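Local structure of SidF, inhibitor of growth family, member 3 (Legionella pneumophila subsp. pneumophila, 4FYE) at residues L185-K190 / L700-A705; Q200-I205 / M249-R254; V361-Q366 / G418-R423; G365-A370 / L431-V436; R454-V459 / Q597-S602. The protein probably removes a phosphate group from membrane phosphoinositides, as a phosphoinositide phosphatase of Legionella. The protein carries 1 engineered substitution. All blocks are in the same frame, centred on the assembly; numbering follows the deposited sequence.

Contact 1: L185-K190 / L700-A705; sequences LIHRFK and LTTIQA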
# COMPACT_ATOMS: atom_id res chain seq x y z
N LEU A 185 13.11 0.18 -4.40
CA LEU A 185 12.89 0.50 -5.77
C LEU A 185 12.61 1.98 -5.97
O LEU A 185 11.75 2.57 -5.28
CB LEU A 185 11.70 -0.29 -6.28
CG LEU A 185 11.65 -1.73 -5.83
CD1 LEU A 185 10.23 -2.15 -6.17
CD2 LEU A 185 12.69 -2.59 -6.59
N ILE A 186 13.32 2.55 -6.96
CA ILE A 186 13.28 3.99 -7.22
C ILE A 186 13.00 4.35 -8.68
O ILE A 186 13.62 3.82 -9.60
CB ILE A 186 14.60 4.66 -6.79
CG1 ILE A 186 14.90 4.33 -5.34
CG2 ILE A 186 14.47 6.19 -6.84
CD1 ILE A 186 16.10 5.10 -4.82
N HIS A 187 12.06 5.25 -8.88
CA HIS A 187 11.90 5.89 -10.18
C HIS A 187 12.09 7.37 -10.09
O HIS A 187 11.30 8.04 -9.38
CB HIS A 187 10.53 5.63 -10.70
CG HIS A 187 10.29 6.16 -12.09
ND1 HIS A 187 9.07 6.36 -12.55
CD2 HIS A 187 11.16 6.61 -13.06
CE1 HIS A 187 9.12 6.82 -13.80
NE2 HIS A 187 10.41 7.01 -14.10
N ARG A 188 13.10 7.87 -10.81
CA ARG A 188 13.36 9.32 -10.97
C ARG A 188 13.00 9.87 -12.34
O ARG A 188 13.36 9.28 -13.38
CB ARG A 188 14.87 9.57 -10.86
CG ARG A 188 15.45 8.87 -9.64
CD ARG A 188 17.00 8.96 -9.61
NE ARG A 188 17.47 10.30 -9.34
CZ ARG A 188 18.50 10.59 -8.53
NH1 ARG A 188 19.17 9.62 -7.92
NH2 ARG A 188 18.86 11.85 -8.34
N PHE A 189 12.40 11.06 -12.33
CA PHE A 189 11.89 11.75 -13.53
C PHE A 189 11.57 13.25 -13.26
O PHE A 189 11.16 13.60 -12.16
CB PHE A 189 10.58 11.07 -14.04
CG PHE A 189 9.45 10.99 -12.98
CD1 PHE A 189 9.44 9.99 -12.00
CD2 PHE A 189 8.40 11.95 -12.96
CE1 PHE A 189 8.47 9.96 -10.98
CE2 PHE A 189 7.40 11.91 -11.95
CZ PHE A 189 7.41 10.88 -10.99
N LYS A 190 11.67 14.11 -14.27
CA LYS A 190 11.11 15.47 -14.19
C LYS A 190 9.60 15.48 -14.47
O LYS A 190 9.18 15.30 -15.60
CB LYS A 190 11.86 16.39 -15.15
CG LYS A 190 13.33 16.64 -14.74
CD LYS A 190 14.25 17.19 -15.87
CE LYS A 190 14.20 18.71 -15.99
NZ LYS A 190 14.57 19.47 -14.74
N LEU A 700 3.83 7.12 -14.02
CA LEU A 700 3.52 6.32 -12.82
C LEU A 700 3.45 4.80 -13.01
O LEU A 700 3.43 4.05 -12.04
CB LEU A 700 2.25 6.84 -12.18
CG LEU A 700 2.34 8.36 -12.14
CD1 LEU A 700 0.97 8.93 -11.78
CD2 LEU A 700 3.39 8.79 -11.11
N THR A 701 3.46 4.27 -14.22
CA THR A 701 3.36 2.77 -14.28
C THR A 701 4.70 2.12 -14.10
O THR A 701 4.83 0.90 -13.84
CB THR A 701 2.75 2.27 -15.57
OG1 THR A 701 3.04 3.25 -16.60
CG2 THR A 701 1.20 2.15 -15.37
N THR A 702 5.73 2.93 -14.17
CA THR A 702 7.04 2.33 -14.18
C THR A 702 7.45 1.70 -12.85
O THR A 702 7.94 0.57 -12.84
CB THR A 702 8.10 3.13 -15.00
OG1 THR A 702 9.05 3.71 -14.16
CG2 THR A 702 7.49 4.16 -15.86
N ILE A 703 7.15 2.37 -11.72
CA ILE A 703 7.39 1.80 -10.38
C ILE A 703 6.52 0.55 -10.18
O ILE A 703 6.99 -0.38 -9.53
CB ILE A 703 7.18 2.86 -9.24
CG1 ILE A 703 7.91 2.46 -7.95
CG2 ILE A 703 5.70 3.13 -8.89
CD1 ILE A 703 9.39 2.69 -8.03
N GLN A 704 5.31 0.50 -10.77
CA GLN A 704 4.44 -0.65 -10.67
C GLN A 704 5.07 -1.84 -11.38
O GLN A 704 5.03 -2.93 -10.87
CB GLN A 704 3.04 -0.39 -11.28
CG GLN A 704 2.30 0.71 -10.55
CD GLN A 704 0.97 1.02 -11.20
OE1 GLN A 704 0.65 2.19 -11.45
NE2 GLN A 704 0.18 -0.03 -11.49
N ALA A 705 5.70 -1.64 -12.53
CA ALA A 705 6.22 -2.80 -13.21
C ALA A 705 7.45 -3.33 -12.47
O ALA A 705 7.69 -4.56 -12.42
CB ALA A 705 6.51 -2.52 -14.67
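Helix-on-sheet packing is the element at work where helix 701-712 lies against one face of a mixed sheet, its first turn (701-705) running nearly antiparallel to strand residues 185-189. Two helix residues do the touching. T702 comes across the H187 imidazole at about a right angle, its OG1 3.0 Å above the ring plane near the rim and 3.1 Å from ND1 of H187. The ring's opposite face is taken by F189, whose CD1 sits 3.6 Å above its centre, so the imidazole is sandwiched. H187 CG is anti to the backbone N (chi1 -176°), which carries the ring toward the helix; its NE2 is hydrogen-bonded to S56 OG, in the loop after strand 50-55. In the sheet, strand 184-189 runs between strands 50-55 and 199-206, and both flanks bond to its backbone. I703 meets this interior strand with one methyl. Bent at chi2 (76°), its chain sets CD1 3.6 Å from L185 O and 3.8 Å from H187 N. I703 and L700 also touch the neighbouring strand, at Y204 and I202.

Contact 2: Q200-I205 / M249-R254; sequences QFIMYI and MIAGTR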
# COMPACT_ATOMS: atom_id res chain seq x y z
N GLN A 200 11.68 14.93 -9.73
CA GLN A 200 10.86 14.22 -8.81
C GLN A 200 11.27 12.73 -8.67
O GLN A 200 12.10 12.22 -9.46
CB GLN A 200 9.41 14.37 -9.26
CG GLN A 200 8.73 15.70 -8.90
CD GLN A 200 9.40 16.92 -9.53
OE1 GLN A 200 9.75 17.86 -8.79
NE2 GLN A 200 9.56 16.94 -10.89
N PHE A 201 10.71 12.03 -7.68
CA PHE A 201 10.98 10.58 -7.50
C PHE A 201 9.83 9.92 -6.77
O PHE A 201 9.06 10.58 -6.04
CB PHE A 201 12.23 10.33 -6.69
CG PHE A 201 12.19 10.96 -5.35
CD1 PHE A 201 12.68 12.23 -5.16
CD2 PHE A 201 11.70 10.25 -4.25
CE1 PHE A 201 12.63 12.83 -3.88
CE2 PHE A 201 11.64 10.83 -2.99
CZ PHE A 201 12.09 12.12 -2.80
N ILE A 202 9.75 8.59 -6.93
CA ILE A 202 8.90 7.75 -6.15
C ILE A 202 9.71 6.50 -5.80
O ILE A 202 10.36 5.93 -6.67
CB ILE A 202 7.69 7.24 -6.95
CG1 ILE A 202 6.90 8.38 -7.58
CG2 ILE A 202 6.75 6.44 -6.02
CD1 ILE A 202 6.08 7.88 -8.74
N MET A 203 9.61 6.04 -4.55
CA MET A 203 10.29 4.82 -4.19
C MET A 203 9.44 3.92 -3.31
O MET A 203 8.46 4.36 -2.76
CB MET A 203 11.60 5.14 -3.52
CG MET A 203 11.53 6.22 -2.47
SD MET A 203 13.17 6.29 -1.65
CE MET A 203 14.15 7.44 -2.63
N TYR A 204 9.75 2.63 -3.30
CA TYR A 204 9.12 1.62 -2.52
C TYR A 204 10.30 1.08 -1.75
O TYR A 204 11.32 0.63 -2.35
CB TYR A 204 8.45 0.50 -3.39
CG TYR A 204 7.07 0.84 -4.02
CD1 TYR A 204 6.58 2.12 -4.07
CD2 TYR A 204 6.29 -0.14 -4.57
CE1 TYR A 204 5.34 2.41 -4.63
CE2 TYR A 204 5.06 0.13 -5.17
CZ TYR A 204 4.57 1.40 -5.19
OH TYR A 204 3.34 1.65 -5.79
N ILE A 205 10.21 1.25 -0.41
CA ILE A 205 11.19 0.74 0.47
C ILE A 205 10.51 -0.38 1.21
O ILE A 205 9.48 -0.20 1.80
CB ILE A 205 11.65 1.79 1.46
CG1 ILE A 205 12.23 3.02 0.74
CG2 ILE A 205 12.74 1.22 2.38
CD1 ILE A 205 12.25 4.22 1.70
N MET A 249 6.02 3.75 0.87
CA MET A 249 5.96 4.51 -0.37
C MET A 249 6.24 6.00 -0.09
O MET A 249 5.52 6.66 0.67
CB MET A 249 4.59 4.36 -0.98
CG MET A 249 4.40 5.15 -2.25
SD MET A 249 3.00 4.44 -3.20
CE MET A 249 1.72 5.37 -2.41
N ILE A 250 7.31 6.50 -0.69
CA ILE A 250 7.70 7.87 -0.54
C ILE A 250 7.78 8.52 -1.93
O ILE A 250 8.33 7.94 -2.85
CB ILE A 250 9.09 7.94 0.00
CG1 ILE A 250 9.23 7.01 1.20
CG2 ILE A 250 9.41 9.38 0.33
CD1 ILE A 250 8.60 7.58 2.45
N ALA A 251 7.27 9.74 -2.07
CA ALA A 251 7.37 10.46 -3.32
C ALA A 251 7.78 11.87 -2.97
O ALA A 251 7.33 12.41 -1.97
CB ALA A 251 6.04 10.47 -4.03
N GLY A 252 8.65 12.47 -3.76
CA GLY A 252 8.91 13.85 -3.54
C GLY A 252 9.72 14.54 -4.60
O GLY A 252 9.81 14.04 -5.76
N THR A 253 10.29 15.71 -4.23
CA THR A 253 11.16 16.39 -5.14
C THR A 253 12.56 16.46 -4.61
O THR A 253 12.76 16.62 -3.37
CB THR A 253 10.64 17.77 -5.71
OG1 THR A 253 11.38 18.86 -5.22
CG2 THR A 253 9.24 18.03 -5.58
N ARG A 254 13.54 16.32 -5.51
CA ARG A 254 14.95 16.49 -5.17
C ARG A 254 15.50 17.85 -5.63
O ARG A 254 15.42 18.20 -6.83
CB ARG A 254 15.79 15.38 -5.80
CG ARG A 254 17.23 15.34 -5.29
CD ARG A 254 18.00 14.45 -6.24
NE ARG A 254 19.31 14.02 -5.78
CZ ARG A 254 20.43 14.54 -6.24
NH1 ARG A 254 20.38 15.54 -7.11
NH2 ARG A 254 21.60 14.07 -5.82
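A chi1 of 58° puts CG of F201 in the crowded position between backbone N and carbonyl carbon, and so folds the ring across to G252. The G252 CA lies over the ring face, 4.0 Å from the F201 centroid, in a CH-pi contact. M249 instead has CG anti to its backbone N (chi1 178°), and the chain runs beside Y204, pointing the same way, until SD stands 3.4 Å from Y204 CE1, a Met-aromatic contact met obliquely. The two segments are neighbouring antiparallel strands, 199-206 and 247-254, of a mixed sheet. F201 with G252 and M203 with I250 are hydrogen-bonded pairs; between them I202 and A251 form a non-hydrogen-bonded one. M203 N reaches I250 O at 2.9 Å, nearly along the C=O axis, whereas I250 N meets M203 O at 3.2 Å from above the carbonyl plane. F201, M203 and I250 share the face covered by helix 9-16. On the other face, Y204 and M249 pack against helix 652-668, and Y204 OH bonds to Q654.

Contact 3: V361-Q366 / G418-R423; sequences VVTAGQ and GVNWFR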
# COMPACT_ATOMS: atom_id res chain seq x y z
N VAL A 361 -9.82 -2.05 -1.51
CA VAL A 361 -10.29 -1.83 -2.86
C VAL A 361 -10.71 -3.15 -3.63
O VAL A 361 -10.99 -3.15 -4.79
CB VAL A 361 -9.20 -0.94 -3.49
CG1 VAL A 361 -8.43 -1.63 -4.56
CG2 VAL A 361 -9.70 0.46 -3.80
N VAL A 362 -10.76 -4.25 -2.90
CA VAL A 362 -11.43 -5.55 -3.18
C VAL A 362 -12.96 -5.42 -3.38
O VAL A 362 -13.53 -4.41 -3.07
CB VAL A 362 -11.09 -6.37 -1.91
CG1 VAL A 362 -12.29 -6.99 -1.22
CG2 VAL A 362 -9.82 -7.23 -2.03
N THR A 363 -13.65 -6.37 -3.99
CA THR A 363 -15.10 -6.32 -3.94
C THR A 363 -15.65 -7.44 -3.01
O THR A 363 -15.86 -8.60 -3.39
CB THR A 363 -15.86 -5.94 -5.28
OG1 THR A 363 -17.22 -6.45 -5.34
CG2 THR A 363 -15.16 -6.25 -6.44
N ALA A 364 -15.80 -7.03 -1.76
CA ALA A 364 -16.16 -7.89 -0.67
C ALA A 364 -17.37 -8.70 -0.96
O ALA A 364 -17.48 -9.84 -0.48
CB ALA A 364 -16.43 -7.04 0.54
N GLY A 365 -18.33 -8.17 -1.74
CA GLY A 365 -19.56 -8.99 -1.99
C GLY A 365 -19.59 -9.98 -3.14
O GLY A 365 -20.57 -10.64 -3.33
N GLN A 366 -18.53 -10.03 -3.94
CA GLN A 366 -18.49 -10.75 -5.22
C GLN A 366 -18.81 -12.22 -5.08
O GLN A 366 -18.36 -12.86 -4.17
CB GLN A 366 -17.10 -10.67 -5.78
CG GLN A 366 -17.02 -10.84 -7.27
CD GLN A 366 -15.64 -10.61 -7.80
OE1 GLN A 366 -15.16 -11.41 -8.60
NE2 GLN A 366 -15.00 -9.50 -7.40
N GLY A 418 -15.16 -1.14 -3.87
CA GLY A 418 -14.58 -1.96 -4.93
C GLY A 418 -14.19 -1.19 -6.17
O GLY A 418 -14.68 -0.06 -6.41
N VAL A 419 -13.36 -1.83 -7.01
CA VAL A 419 -12.93 -1.16 -8.19
C VAL A 419 -13.07 -2.04 -9.48
O VAL A 419 -12.98 -1.56 -10.62
CB VAL A 419 -11.50 -0.71 -7.78
CG1 VAL A 419 -10.44 -1.55 -8.32
CG2 VAL A 419 -11.28 0.78 -7.64
N ASN A 420 -13.28 -3.35 -9.32
CA ASN A 420 -13.30 -4.22 -10.50
C ASN A 420 -14.73 -4.21 -11.10
O ASN A 420 -15.55 -3.36 -10.80
CB ASN A 420 -12.86 -5.63 -10.15
CG ASN A 420 -13.88 -6.33 -9.25
OD1 ASN A 420 -13.65 -7.44 -8.74
ND2 ASN A 420 -15.01 -5.68 -9.06
N TRP A 421 -15.00 -5.13 -12.01
CA TRP A 421 -16.24 -5.06 -12.77
C TRP A 421 -17.43 -5.35 -11.86
O TRP A 421 -18.56 -5.03 -12.16
CB TRP A 421 -16.14 -6.02 -13.92
CG TRP A 421 -17.31 -5.95 -14.89
CD1 TRP A 421 -17.51 -5.06 -15.95
CD2 TRP A 421 -18.51 -6.78 -14.89
NE1 TRP A 421 -18.72 -5.28 -16.58
CE2 TRP A 421 -19.33 -6.34 -16.02
CE3 TRP A 421 -18.95 -7.84 -14.11
CZ2 TRP A 421 -20.55 -6.94 -16.32
CZ3 TRP A 421 -20.18 -8.45 -14.43
CH2 TRP A 421 -20.96 -8.00 -15.50
N PHE A 422 -17.19 -5.96 -10.71
CA PHE A 422 -18.27 -6.30 -9.81
C PHE A 422 -18.55 -5.24 -8.77
O PHE A 422 -19.41 -5.45 -7.97
CB PHE A 422 -18.09 -7.71 -9.21
CG PHE A 422 -17.88 -8.82 -10.28
CD1 PHE A 422 -18.97 -9.52 -10.80
CD2 PHE A 422 -16.59 -9.19 -10.71
CE1 PHE A 422 -18.78 -10.54 -11.77
CE2 PHE A 422 -16.39 -10.21 -11.64
CZ PHE A 422 -17.49 -10.87 -12.19
N ARG A 423 -17.91 -4.08 -8.84
CA ARG A 423 -17.92 -3.10 -7.74
C ARG A 423 -19.32 -2.64 -7.31
O ARG A 423 -19.54 -2.27 -6.15
CB ARG A 423 -16.99 -1.87 -8.07
CG ARG A 423 -17.66 -0.77 -8.92
CD ARG A 423 -16.69 0.24 -9.55
NE ARG A 423 -16.36 -0.50 -10.70
CZ ARG A 423 -16.73 -0.28 -11.95
NH1 ARG A 423 -17.35 0.83 -12.43
NH2 ARG A 423 -16.33 -1.24 -12.73
O HOH W 1 -12.51 -4.48 -6.63
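G418 opens the second segment with its backbone pressed against the first: its CA stands 3.3 Å from V362 O, a CA-H...O contact. At V419 a water takes over, accepting from V419 N at 2.8 Å and donating to V361 O at 2.7 Å, so one molecule bridges two buried backbone groups. The V419 side chain crosses V361 obliquely, CG2 to CG2. N420 follows with CG in the crowded position between its backbone N and carbonyl carbon (chi1 68°), and its OD1 meets Q366 NE2 tip to tip at 2.8 Å. That bond is weak, bent to 122° at the hydrogen. W421 lays CE3 over one face of the next ring, that of F422. F422 receives the side of the same glutamine: CG of Q366 makes an off-centre CH-pi contact, and the amide, with CD 3.4 Å from F422 CD2, is turned only 21° from the ring plane. R423 then folds back, its NE and NH2 both 3.0 Å from N420 O, which also accepts from R423 N and closes a type I turn. Both loops leave the C-terminal ends of parallel strands, 353-360 and 402-416, where alpha/beta enzymes commonly place their active sites; V361, V362, V419 and N420 all touch R652, probably the arginine of a CX5R phosphatase P-loop, and a phosphate ion, probably from the crystallisation liquor, about 5 Å from the V362 side chain is consistent with a phosphate-binding pocket.

Contact 4: G365-A370 / L431-V436; sequences GQRVAA and LSDNSV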
# COMPACT_ATOMS: atom_id res chain seq x y z
N GLY A 365 -18.33 -8.17 -1.74
CA GLY A 365 -19.56 -8.99 -1.99
C GLY A 365 -19.59 -9.98 -3.14
O GLY A 365 -20.57 -10.64 -3.33
N GLN A 366 -18.53 -10.03 -3.94
CA GLN A 366 -18.49 -10.75 -5.22
C GLN A 366 -18.81 -12.22 -5.08
O GLN A 366 -18.36 -12.86 -4.17
CB GLN A 366 -17.10 -10.67 -5.78
CG GLN A 366 -17.02 -10.84 -7.27
CD GLN A 366 -15.64 -10.61 -7.80
OE1 GLN A 366 -15.16 -11.41 -8.60
NE2 GLN A 366 -15.00 -9.50 -7.40
N ARG A 367 -19.55 -12.78 -6.03
CA ARG A 367 -20.03 -14.14 -5.88
C ARG A 367 -19.45 -15.18 -6.82
O ARG A 367 -19.69 -16.37 -6.66
CB ARG A 367 -21.58 -14.16 -5.96
CG ARG A 367 -22.17 -13.58 -4.70
CD ARG A 367 -23.52 -14.12 -4.44
NE ARG A 367 -23.91 -13.89 -3.06
CZ ARG A 367 -24.99 -13.20 -2.70
NH1 ARG A 367 -25.78 -12.64 -3.63
NH2 ARG A 367 -25.25 -13.05 -1.41
N VAL A 368 -18.77 -14.73 -7.84
CA VAL A 368 -18.07 -15.65 -8.68
C VAL A 368 -16.61 -15.21 -8.73
O VAL A 368 -16.33 -14.01 -8.59
CB VAL A 368 -18.62 -15.68 -10.11
CG1 VAL A 368 -20.01 -16.31 -10.08
CG2 VAL A 368 -18.58 -14.31 -10.74
N ALA A 369 -15.70 -16.17 -8.92
CA ALA A 369 -14.25 -15.90 -8.90
C ALA A 369 -13.96 -15.09 -7.64
O ALA A 369 -13.16 -14.14 -7.64
CB ALA A 369 -13.86 -15.10 -10.16
N ALA A 370 -14.68 -15.44 -6.57
CA ALA A 370 -14.69 -14.65 -5.36
C ALA A 370 -13.32 -14.49 -4.67
O ALA A 370 -13.04 -13.44 -4.05
CB ALA A 370 -15.72 -15.19 -4.40
N LEU A 431 -24.64 -11.73 -9.18
CA LEU A 431 -23.18 -11.89 -9.20
C LEU A 431 -22.46 -11.19 -8.08
O LEU A 431 -21.29 -11.32 -7.96
CB LEU A 431 -22.56 -11.42 -10.52
CG LEU A 431 -23.06 -12.16 -11.73
CD1 LEU A 431 -22.49 -11.49 -12.94
CD2 LEU A 431 -22.74 -13.65 -11.65
N SER A 432 -23.13 -10.44 -7.25
CA SER A 432 -22.40 -9.80 -6.18
C SER A 432 -23.44 -9.19 -5.25
O SER A 432 -24.60 -9.07 -5.62
CB SER A 432 -21.42 -8.75 -6.76
OG SER A 432 -20.69 -8.09 -5.75
N ASP A 433 -23.03 -8.85 -4.05
CA ASP A 433 -23.94 -8.37 -3.07
C ASP A 433 -23.29 -7.02 -2.66
O ASP A 433 -22.31 -7.01 -1.95
CB ASP A 433 -23.96 -9.38 -1.94
CG ASP A 433 -24.81 -8.93 -0.74
OD1 ASP A 433 -25.50 -7.88 -0.77
OD2 ASP A 433 -24.81 -9.68 0.25
N ASN A 434 -23.82 -5.91 -3.17
CA ASN A 434 -23.34 -4.57 -2.89
C ASN A 434 -23.43 -4.14 -1.42
O ASN A 434 -22.71 -3.24 -1.01
CB ASN A 434 -24.14 -3.51 -3.68
CG ASN A 434 -24.13 -3.70 -5.21
OD1 ASN A 434 -23.26 -4.36 -5.79
ND2 ASN A 434 -25.13 -3.10 -5.87
N SER A 435 -24.29 -4.80 -0.65
CA SER A 435 -24.63 -4.39 0.70
C SER A 435 -23.71 -4.84 1.85
O SER A 435 -23.85 -4.33 2.97
CB SER A 435 -26.05 -4.84 1.05
OG SER A 435 -26.01 -6.20 1.45
N VAL A 436 -22.82 -5.79 1.58
CA VAL A 436 -21.87 -6.28 2.56
C VAL A 436 -21.07 -5.16 3.30
O VAL A 436 -20.78 -5.32 4.46
CB VAL A 436 -20.82 -7.20 1.89
CG1 VAL A 436 -19.75 -7.60 2.92
CG2 VAL A 436 -21.49 -8.44 1.33
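R367 and D433 cross obliquely, guanidinium and carboxylate planes 31° apart, with D433 CB lying 3.8 Å above one face of the guanidinium near its rim. The arginine chain is extended from CG to NE, and D433 has CG anti to its backbone N (chi1 175°). This brings R367 NH2 to 3.8 Å from D433 OD2, a long salt bridge with the oxygen well out of the guanidinium plane, charge attraction without a directed N-H. The other carboxylate oxygen, OD1, is held at 2.8 Å by the S435 hydroxyl OG, which approaches from above the carboxylate plane. V368 and L431 also cross obliquely, methyl to methyl, CG1 to CD2 at 4.1 Å. The two backbones run in roughly opposite directions and are joined by two hydrogen bonds: R367 N to L431 O at 3.0 Å, and D433 N to G365 O at 3.1 Å, each donor above the carbonyl plane. G365 presents its bare CA to D433 O and to V436 CG2, the latter at 3.9 Å. One loop leads from strand 353-360 into helix 373-387 and the other from strand 402-416 toward helix 438-458, so the contact joins the loops that precede the two helices.

Contact 5: R454-V459 / Q597-S602; sequences RNLDKV and QHFYNS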
# COMPACT_ATOMS: atom_id res chain seq x y z
N ARG A 454 -13.13 17.95 14.38
CA ARG A 454 -12.28 18.17 15.52
C ARG A 454 -11.06 18.93 15.11
O ARG A 454 -10.69 19.91 15.75
CB ARG A 454 -11.83 16.87 16.14
CG ARG A 454 -12.94 16.07 16.78
CD ARG A 454 -12.30 15.03 17.67
NE ARG A 454 -12.92 13.72 17.47
CZ ARG A 454 -12.28 12.65 16.99
NH1 ARG A 454 -10.99 12.72 16.66
NH2 ARG A 454 -12.94 11.51 16.86
N ASN A 455 -10.46 18.48 14.03
CA ASN A 455 -9.20 19.04 13.57
C ASN A 455 -9.40 20.42 12.98
O ASN A 455 -8.48 21.22 12.93
CB ASN A 455 -8.54 18.10 12.56
CG ASN A 455 -7.08 18.42 12.31
OD1 ASN A 455 -6.74 19.33 11.54
ND2 ASN A 455 -6.20 17.66 12.94
N LEU A 456 -10.62 20.69 12.52
CA LEU A 456 -10.97 22.06 12.09
C LEU A 456 -11.15 22.98 13.28
O LEU A 456 -10.61 24.08 13.27
CB LEU A 456 -12.21 22.10 11.19
CG LEU A 456 -11.99 22.37 9.68
CD1 LEU A 456 -10.72 21.75 9.09
CD2 LEU A 456 -13.22 21.96 8.88
N ASP A 457 -11.88 22.50 14.29
CA ASP A 457 -12.08 23.22 15.55
C ASP A 457 -10.75 23.73 16.11
O ASP A 457 -10.71 24.75 16.77
CB ASP A 457 -12.78 22.32 16.59
CG ASP A 457 -14.23 21.93 16.19
OD1 ASP A 457 -14.69 22.38 15.11
OD2 ASP A 457 -14.91 21.18 16.92
N LYS A 458 -9.67 23.02 15.77
CA LYS A 458 -8.38 23.09 16.43
C LYS A 458 -7.33 23.95 15.70
O LYS A 458 -6.42 24.45 16.33
CB LYS A 458 -7.87 21.64 16.62
CG LYS A 458 -6.84 21.42 17.72
CD LYS A 458 -5.45 21.24 17.14
CE LYS A 458 -5.16 19.77 16.90
NZ LYS A 458 -4.12 19.65 15.84
N VAL A 459 -7.42 24.08 14.38
CA VAL A 459 -6.58 25.07 13.68
C VAL A 459 -7.42 26.14 12.97
O VAL A 459 -7.02 26.67 11.94
CB VAL A 459 -5.47 24.48 12.74
CG1 VAL A 459 -4.25 24.03 13.54
CG2 VAL A 459 -5.98 23.37 11.81
N GLN A 597 -2.65 25.56 3.54
CA GLN A 597 -2.79 24.46 2.60
C GLN A 597 -3.40 23.28 3.31
O GLN A 597 -4.34 22.66 2.80
CB GLN A 597 -1.43 24.08 2.02
CG GLN A 597 -0.73 25.23 1.30
CD GLN A 597 0.72 24.92 0.98
OE1 GLN A 597 1.40 24.26 1.77
NE2 GLN A 597 1.19 25.37 -0.19
N HIS A 598 -2.88 22.99 4.50
CA HIS A 598 -3.48 21.96 5.34
C HIS A 598 -4.93 22.23 5.52
O HIS A 598 -5.74 21.35 5.26
CB HIS A 598 -2.82 21.86 6.70
CG HIS A 598 -3.53 20.89 7.65
ND1 HIS A 598 -3.56 19.55 7.43
CD2 HIS A 598 -4.26 21.12 8.83
CE1 HIS A 598 -4.27 18.95 8.42
NE2 HIS A 598 -4.70 19.92 9.27
N PHE A 599 -5.30 23.43 5.97
CA PHE A 599 -6.73 23.70 6.21
C PHE A 599 -7.60 23.50 4.96
O PHE A 599 -8.63 22.80 4.96
CB PHE A 599 -6.96 25.12 6.77
CG PHE A 599 -8.40 25.41 7.12
CD1 PHE A 599 -9.30 25.82 6.15
CD2 PHE A 599 -8.85 25.28 8.43
CE1 PHE A 599 -10.63 26.11 6.46
CE2 PHE A 599 -10.18 25.56 8.76
CZ PHE A 599 -11.07 25.97 7.77
N TYR A 600 -7.19 24.15 3.89
CA TYR A 600 -7.93 24.09 2.66
C TYR A 600 -7.98 22.68 2.03
O TYR A 600 -8.99 22.29 1.43
CB TYR A 600 -7.28 25.02 1.67
CG TYR A 600 -7.99 24.97 0.38
CD1 TYR A 600 -7.67 24.00 -0.59
CD2 TYR A 600 -9.05 25.83 0.14
CE1 TYR A 600 -8.37 23.94 -1.78
CE2 TYR A 600 -9.77 25.78 -1.04
CZ TYR A 600 -9.42 24.84 -2.00
OH TYR A 600 -10.14 24.82 -3.16
N ASN A 601 -6.88 21.95 2.11
CA ASN A 601 -6.85 20.67 1.42
C ASN A 601 -7.73 19.64 2.11
O ASN A 601 -8.46 18.93 1.44
CB ASN A 601 -5.41 20.21 1.14
CG ASN A 601 -4.81 20.89 -0.08
OD1 ASN A 601 -5.53 21.29 -1.04
ND2 ASN A 601 -3.50 21.04 -0.07
N SER A 602 -7.66 19.62 3.45
CA SER A 602 -8.58 18.91 4.32
C SER A 602 -9.99 19.18 3.90
O SER A 602 -10.73 18.24 3.63
CB SER A 602 -8.43 19.44 5.73
OG SER A 602 -7.24 18.99 6.34
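From CB, H598 turns its CG anti to the backbone N (chi1 174°), sending the imidazole off its helix toward the segment 454-459. CD2, along one side of the ring, comes 4.1 Å from CG2 of V459, which arrives near the ring plane. At the tip NE2 gives its hydrogen to N455 OD1 at 3.1 Å, almost straight at 168°. The oxygen lies in the imidazole plane, but the donor stands above the plane of the asparagine carbonyl, the amide and ring being turned 70° apart. CE1 is 4.0 Å from the same oxygen. On the other side of the ring ND1 bonds to E637 OE1, so both nitrogens are engaged and the ring's rotation is fixed; a carboxylate partner could favour the protonated imidazolium. S602 OG rests 3.6 Å above one ring face while bonding to H598 O. One residue on, F599 meets L456 at about a right angle, with L456 CG 3.8 Å and CD1 3.9 Å from CE2 of the phenyl ring. A polar tie at the more open side and a leucine-phenylalanine pair inside join helix 438-458 and the residue just after it to helix 590-614, in helix-helix packing that F599 extends by touching A469 of helix 467-476 and L575 of helix 522-583.

How the contacts relate
Contacts 1 and 2 are built on one sheet: strands 184-189 and 199-206 are neighbours, probably hydrogen-bonded, L185 N to Y204 O and Q200 N to F189 O, each 2.8 Å, and the contact centres lie 9 Å apart. Contacts 3 and 4 form a second pair, 7 Å between centres, sharing G365 and Q366; F422 reaches L431. Contact 3 has the phosphate ion about 5 Å from its V362 side chain, near the probable active site. Contact 2 lies on the opposite side of the chain's centre from contacts 3 and 4, about 29 Å from contact 3, centre to centre. Contact 5 stands apart, 26 Å from contact 2 between centres. Along the chain, contact 1 encloses them all.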